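Local coordinates for protein pectinesterase 1 (Solanum lycopersicum, PDB 1XG2) that hydrolyses the methyl esters of pectin's polygalacturonate chains in the plant cell wall, this chain being its catalytic pectinesterase domain, at residues Lys273-Trp277 with Pro278-Val282; Pro291-Val294 with Ala295-Ile298. All blocks are in the same frame, centred on the assembly; numbering follows the deposited sequence.

Interaction 1: residues Lys273-Trp277 with Pro278-Val282; sequences KRVKW and PGYHV
A type I beta turn from Trp277 to Tyr280 leads into strand 280-283, and its closing bond, from Tyr280 N to Trp277 O, is 3.0 Å long. The donor stands above the carbonyl plane of Trp277, 63° out of it, rather than on a lone pair. A water ties the same two residues together a second time, giving one hydrogen to Trp277 O at 2.8 Å and the other to Tyr280 O. With CG anti to the backbone N (chi1 174°), the Tyr280 ring is turned back toward the preceding residues, meeting Arg274 obliquely. Its CE2 meets Arg274 CB at 3.6 Å, and its OH sits 3.5 Å from Arg274 CG; guanidinium and ring planes are 63° apart.

Strand 280-283 is the last rung of an 11-stranded parallel sheet of the right-handed beta-helix, beside strand 258-262. From that neighbour Glu261 offers OE2 both to Arg274 NE, as a salt bridge, and to Tyr280 OH, as a hydrogen bond, so one carboxylate oxygen joins the two side chains, while Arg274 NH1 and NH2 bond to Pro242 O and Gly268 O. A phenylalanine here lacks the hydroxyl, which would probably leave Glu261 OE2 without its second partner and the end of the ring without its polar tie.

Val275 CG2 touches both aromatic residues: it is 4.0 Å from Tyr280 CB and stands 3.6 Å above the Trp277 ring plane, over the ring centre. Trp277 CB packs 3.7 Å from Pro278 CD, while its indole reaches Trp245, Leu254 and Leu257 in loops.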
loop_
_atom_site.group_PDB
_atom_site.type_symbol
_atom_site.label_atom_id
_atom_site.label_comp_id
_atom_site.label_asym_id
_atom_site.label_seq_id
_atom_site.Cartn_x
_atom_site.Cartn_y
_atom_site.Cartn_z
ATOM N N LYS A 273 -0.096 12.806 -27.191
ATOM C CA LYS A 273 -1.285 11.995 -27.466
ATOM C C LYS A 273 -1.867 11.345 -26.199
ATOM O O LYS A 273 -2.657 10.412 -26.254
ATOM C CB LYS A 273 -0.900 10.912 -28.475
ATOM C CG LYS A 273 -0.546 11.496 -29.846
ATOM N N ARG A 274 -1.513 11.912 -25.053
ATOM C CA ARG A 274 -2.042 11.436 -23.774
ATOM C C ARG A 274 -3.523 11.695 -23.651
ATOM O O ARG A 274 -4.083 12.547 -24.346
ATOM C CB ARG A 274 -1.332 12.127 -22.610
ATOM C CG ARG A 274 0.079 11.656 -22.433
ATOM C CD ARG A 274 0.179 10.314 -21.758
ATOM N NE ARG A 274 1.550 10.002 -21.350
ATOM C CZ ARG A 274 2.383 9.230 -22.037
ATOM N NH1 ARG A 274 2.022 8.716 -23.199
ATOM N NH2 ARG A 274 3.599 8.998 -21.579
ATOM N N VAL A 275 -4.155 10.961 -22.745
ATOM C CA VAL A 275 -5.526 11.217 -22.370
ATOM C C VAL A 275 -5.692 12.694 -22.006
ATOM O O VAL A 275 -4.745 13.349 -21.564
ATOM C CB VAL A 275 -5.976 10.335 -21.174
ATOM C CG1 VAL A 275 -6.066 8.878 -21.586
ATOM C CG2 VAL A 275 -5.044 10.518 -19.958
ATOM N N LYS A 276 -6.903 13.202 -22.189
ATOM C CA LYS A 276 -7.203 14.606 -21.922
ATOM C C LYS A 276 -8.044 14.760 -20.655
ATOM O O LYS A 276 -8.732 15.770 -20.461
ATOM C CB LYS A 276 -7.918 15.209 -23.132
ATOM C CG LYS A 276 -7.021 15.332 -24.368
ATOM C CD LYS A 276 -7.815 15.879 -25.563
ATOM C CE LYS A 276 -6.976 15.947 -26.854
ATOM N NZ LYS A 276 -5.545 16.339 -26.640
ATOM N N TRP A 277 -7.967 13.764 -19.776
ATOM C CA TRP A 277 -8.770 13.758 -18.552
ATOM C C TRP A 277 -8.418 14.998 -17.738
ATOM O O TRP A 277 -7.252 15.376 -17.680
ATOM C CB TRP A 277 -8.445 12.542 -17.692
ATOM C CG TRP A 277 -8.558 11.218 -18.330
ATOM C CD1 TRP A 277 -9.287 10.876 -19.436
ATOM C CD2 TRP A 277 -7.918 10.025 -17.886
ATOM N NE1 TRP A 277 -9.134 9.536 -19.704
ATOM C CE2 TRP A 277 -8.304 8.986 -18.760
ATOM C CE3 TRP A 277 -7.068 9.719 -16.812
ATOM C CZ2 TRP A 277 -7.867 7.670 -18.594
ATOM C CZ3 TRP A 277 -6.628 8.418 -16.655
ATOM C CH2 TRP A 277 -7.024 7.413 -17.539
ATOM N N PRO A 278 -9.406 15.631 -17.111
ATOM C CA PRO A 278 -9.139 16.756 -16.202
ATOM C C PRO A 278 -8.117 16.391 -15.127
ATOM O O PRO A 278 -7.298 17.233 -14.742
ATOM C CB PRO A 278 -10.517 17.032 -15.578
ATOM C CG PRO A 278 -11.491 16.568 -16.597
ATOM C CD PRO A 278 -10.853 15.362 -17.232
ATOM N N GLY A 279 -8.152 15.140 -14.674
ATOM C CA GLY A 279 -7.246 14.663 -13.638
ATOM C C GLY A 279 -5.839 14.328 -14.089
ATOM O O GLY A 279 -4.999 14.050 -13.239
ATOM N N TYR A 280 -5.584 14.323 -15.405
ATOM C CA TYR A 280 -4.250 14.105 -15.934
ATOM C C TYR A 280 -3.499 15.421 -16.158
ATOM O O TYR A 280 -4.027 16.356 -16.761
ATOM C CB TYR A 280 -4.268 13.321 -17.256
ATOM C CG TYR A 280 -2.881 13.255 -17.844
ATOM C CD1 TYR A 280 -1.887 12.520 -17.217
ATOM C CD2 TYR A 280 -2.545 13.976 -18.981
ATOM C CE1 TYR A 280 -0.584 12.481 -17.718
ATOM C CE2 TYR A 280 -1.246 13.943 -19.498
ATOM C CZ TYR A 280 -0.276 13.195 -18.868
ATOM O OH TYR A 280 1.004 13.163 -19.368
ATOM N N HIS A 281 -2.247 15.461 -15.717
ATOM C CA HIS A 281 -1.441 16.671 -15.754
ATOM C C HIS A 281 -0.027 16.442 -16.269
ATOM O O HIS A 281 0.736 15.670 -15.697
ATOM C CB HIS A 281 -1.359 17.269 -14.353
ATOM C CG HIS A 281 -2.691 17.613 -13.780
ATOM N ND1 HIS A 281 -3.335 16.807 -12.866
ATOM C CD2 HIS A 281 -3.523 18.653 -14.017
ATOM C CE1 HIS A 281 -4.499 17.347 -12.553
ATOM N NE2 HIS A 281 -4.636 18.469 -13.236
ATOM N N VAL A 282 0.323 17.135 -17.353
ATOM C CA VAL A 282 1.715 17.272 -17.738
ATOM C C VAL A 282 2.279 18.333 -16.808
ATOM O O VAL A 282 1.885 19.498 -16.885
ATOM C CB VAL A 282 1.875 17.700 -19.224
ATOM C CG1 VAL A 282 3.356 17.755 -19.615
ATOM C CG2 VAL A 282 1.091 16.755 -20.137
HETATM O O HOH W 1 -5.355 16.629 -19.319
#

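Interaction 2: residues Pro291-Val294 with Ala295-Ile298; sequences PFTV and AKLI
Thr293 is the N-cap of the short helix 294-297, and its side chain lies alongside that of Lys296, both pointing the same way. OG1 sits between the backbone N and the carbonyl carbon (chi1 57°), which brings it to the start of the helix, where it accepts a weak capping bond from Lys296 N at 3.5 Å. The same hydroxyl lies 3.6 Å from Lys296 CG, and it is also hydrogen-bonded to Met290 O. Thr293 O takes the firmer bond, from Leu297 N at 2.8 Å with an N-H...O angle of 167°.

Leu297 turns its CB back toward the residues before the helix, 3.5 Å from Pro291 O, and Lys296 CB comes up to the same oxygen. The Phe292 ring instead packs on strand 228-232 of the beta-helix. Val294 and Leu297 both lean on Val162 of strand 160-164, so the helix packs on the outside of the parallel sheet.

Val294 and Ile298, one turn apart, have side chains that pass each other at a slant, with Phe142 touching both. Ile298 CG1 approaches Val294 CG1 at 4.1 Å and comes within 3.2 Å of Val294 O.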
loop_
_atom_site.group_PDB
_atom_site.type_symbol
_atom_site.label_atom_id
_atom_site.label_comp_id
_atom_site.label_asym_id
_atom_site.label_seq_id
_atom_site.Cartn_x
_atom_site.Cartn_y
_atom_site.Cartn_z
ATOM N N PRO A 291 5.651 17.736 -4.063
ATOM C CA PRO A 291 4.844 16.926 -3.136
ATOM C C PRO A 291 5.055 15.417 -3.246
ATOM O O PRO A 291 4.692 14.691 -2.315
ATOM C CB PRO A 291 3.415 17.278 -3.526
ATOM C CG PRO A 291 3.516 18.621 -4.123
ATOM C CD PRO A 291 4.801 18.623 -4.875
ATOM N N PHE A 292 5.645 14.964 -4.353
ATOM C CA PHE A 292 5.818 13.538 -4.614
ATOM C C PHE A 292 7.234 13.043 -4.369
ATOM O O PHE A 292 7.547 11.903 -4.671
ATOM C CB PHE A 292 5.290 13.225 -6.017
ATOM C CG PHE A 292 3.855 13.652 -6.190
ATOM C CD1 PHE A 292 2.821 12.879 -5.671
ATOM C CD2 PHE A 292 3.545 14.870 -6.765
ATOM C CE1 PHE A 292 1.496 13.284 -5.778
ATOM C CE2 PHE A 292 2.228 15.289 -6.876
ATOM C CZ PHE A 292 1.193 14.494 -6.381
ATOM N N THR A 293 8.059 13.894 -3.752
ATOM C CA THR A 293 9.431 13.532 -3.402
ATOM C C THR A 293 9.454 12.765 -2.099
ATOM O O THR A 293 8.475 12.720 -1.352
ATOM C CB THR A 293 10.335 14.775 -3.266
ATOM O OG1 THR A 293 9.791 15.668 -2.288
ATOM C CG2 THR A 293 10.376 15.575 -4.546
ATOM N N VAL A 294 10.583 12.144 -1.829
ATOM C CA VAL A 294 10.784 11.396 -0.591
ATOM C C VAL A 294 10.530 12.301 0.616
ATOM O O VAL A 294 9.881 11.902 1.582
ATOM C CB VAL A 294 12.191 10.833 -0.539
ATOM C CG1 VAL A 294 12.600 10.442 0.878
ATOM C CG2 VAL A 294 12.324 9.663 -1.482
ATOM N N ALA A 295 11.050 13.521 0.537
ATOM C CA ALA A 295 10.906 14.491 1.614
ATOM C C ALA A 295 9.436 14.786 1.939
ATOM O O ALA A 295 9.053 14.824 3.101
ATOM C CB ALA A 295 11.634 15.772 1.250
ATOM N N LYS A 296 8.608 14.971 0.920
ATOM C CA LYS A 296 7.243 15.436 1.151
ATOM C C LYS A 296 6.216 14.309 1.259
ATOM O O LYS A 296 5.286 14.404 2.052
ATOM C CB LYS A 296 6.816 16.407 0.048
ATOM C CG LYS A 296 7.694 17.641 -0.070
ATOM C CD LYS A 296 7.646 18.509 1.177
ATOM C CE LYS A 296 8.676 19.643 1.092
ATOM N NZ LYS A 296 8.747 20.419 2.364
ATOM N N LEU A 297 6.350 13.264 0.448
ATOM C CA LEU A 297 5.315 12.228 0.389
ATOM C C LEU A 297 5.444 11.203 1.515
ATOM O O LEU A 297 4.443 10.750 2.057
ATOM C CB LEU A 297 5.315 11.532 -0.972
ATOM C CG LEU A 297 4.230 10.462 -1.190
ATOM C CD1 LEU A 297 2.834 11.067 -1.165
ATOM C CD2 LEU A 297 4.465 9.752 -2.504
ATOM N N ILE A 298 6.678 10.855 1.872
ATOM C CA ILE A 298 6.942 9.871 2.916
ATOM C C ILE A 298 7.802 10.396 4.080
ATOM O O ILE A 298 8.266 9.615 4.895
ATOM C CB ILE A 298 7.569 8.584 2.293
ATOM C CG1 ILE A 298 8.926 8.852 1.622
ATOM C CG2 ILE A 298 6.586 7.967 1.284
ATOM C CD1 ILE A 298 9.634 7.574 1.153
#

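In the fold
Interaction 1 comes first along the chain, at the last rung of the beta-helix; interaction 2 follows in the C-terminal tail, which turns back along the outside of the same 11-stranded sheet. Their centres are 22 Å apart and their nearest atoms about 8 Å, so they do not touch. Residues 273-282 lie nearer the catalytic apparatus: the Trp277 side chain is about 6 Å from that of Arg221, a probable substrate-binding residue, and about 11 Å from that of Asp153, the predicted nucleophile. Residues 291-298 are away from these sites and pack on strands 140-144, 160-164 and 228-232, none of them an end strand of the sheet.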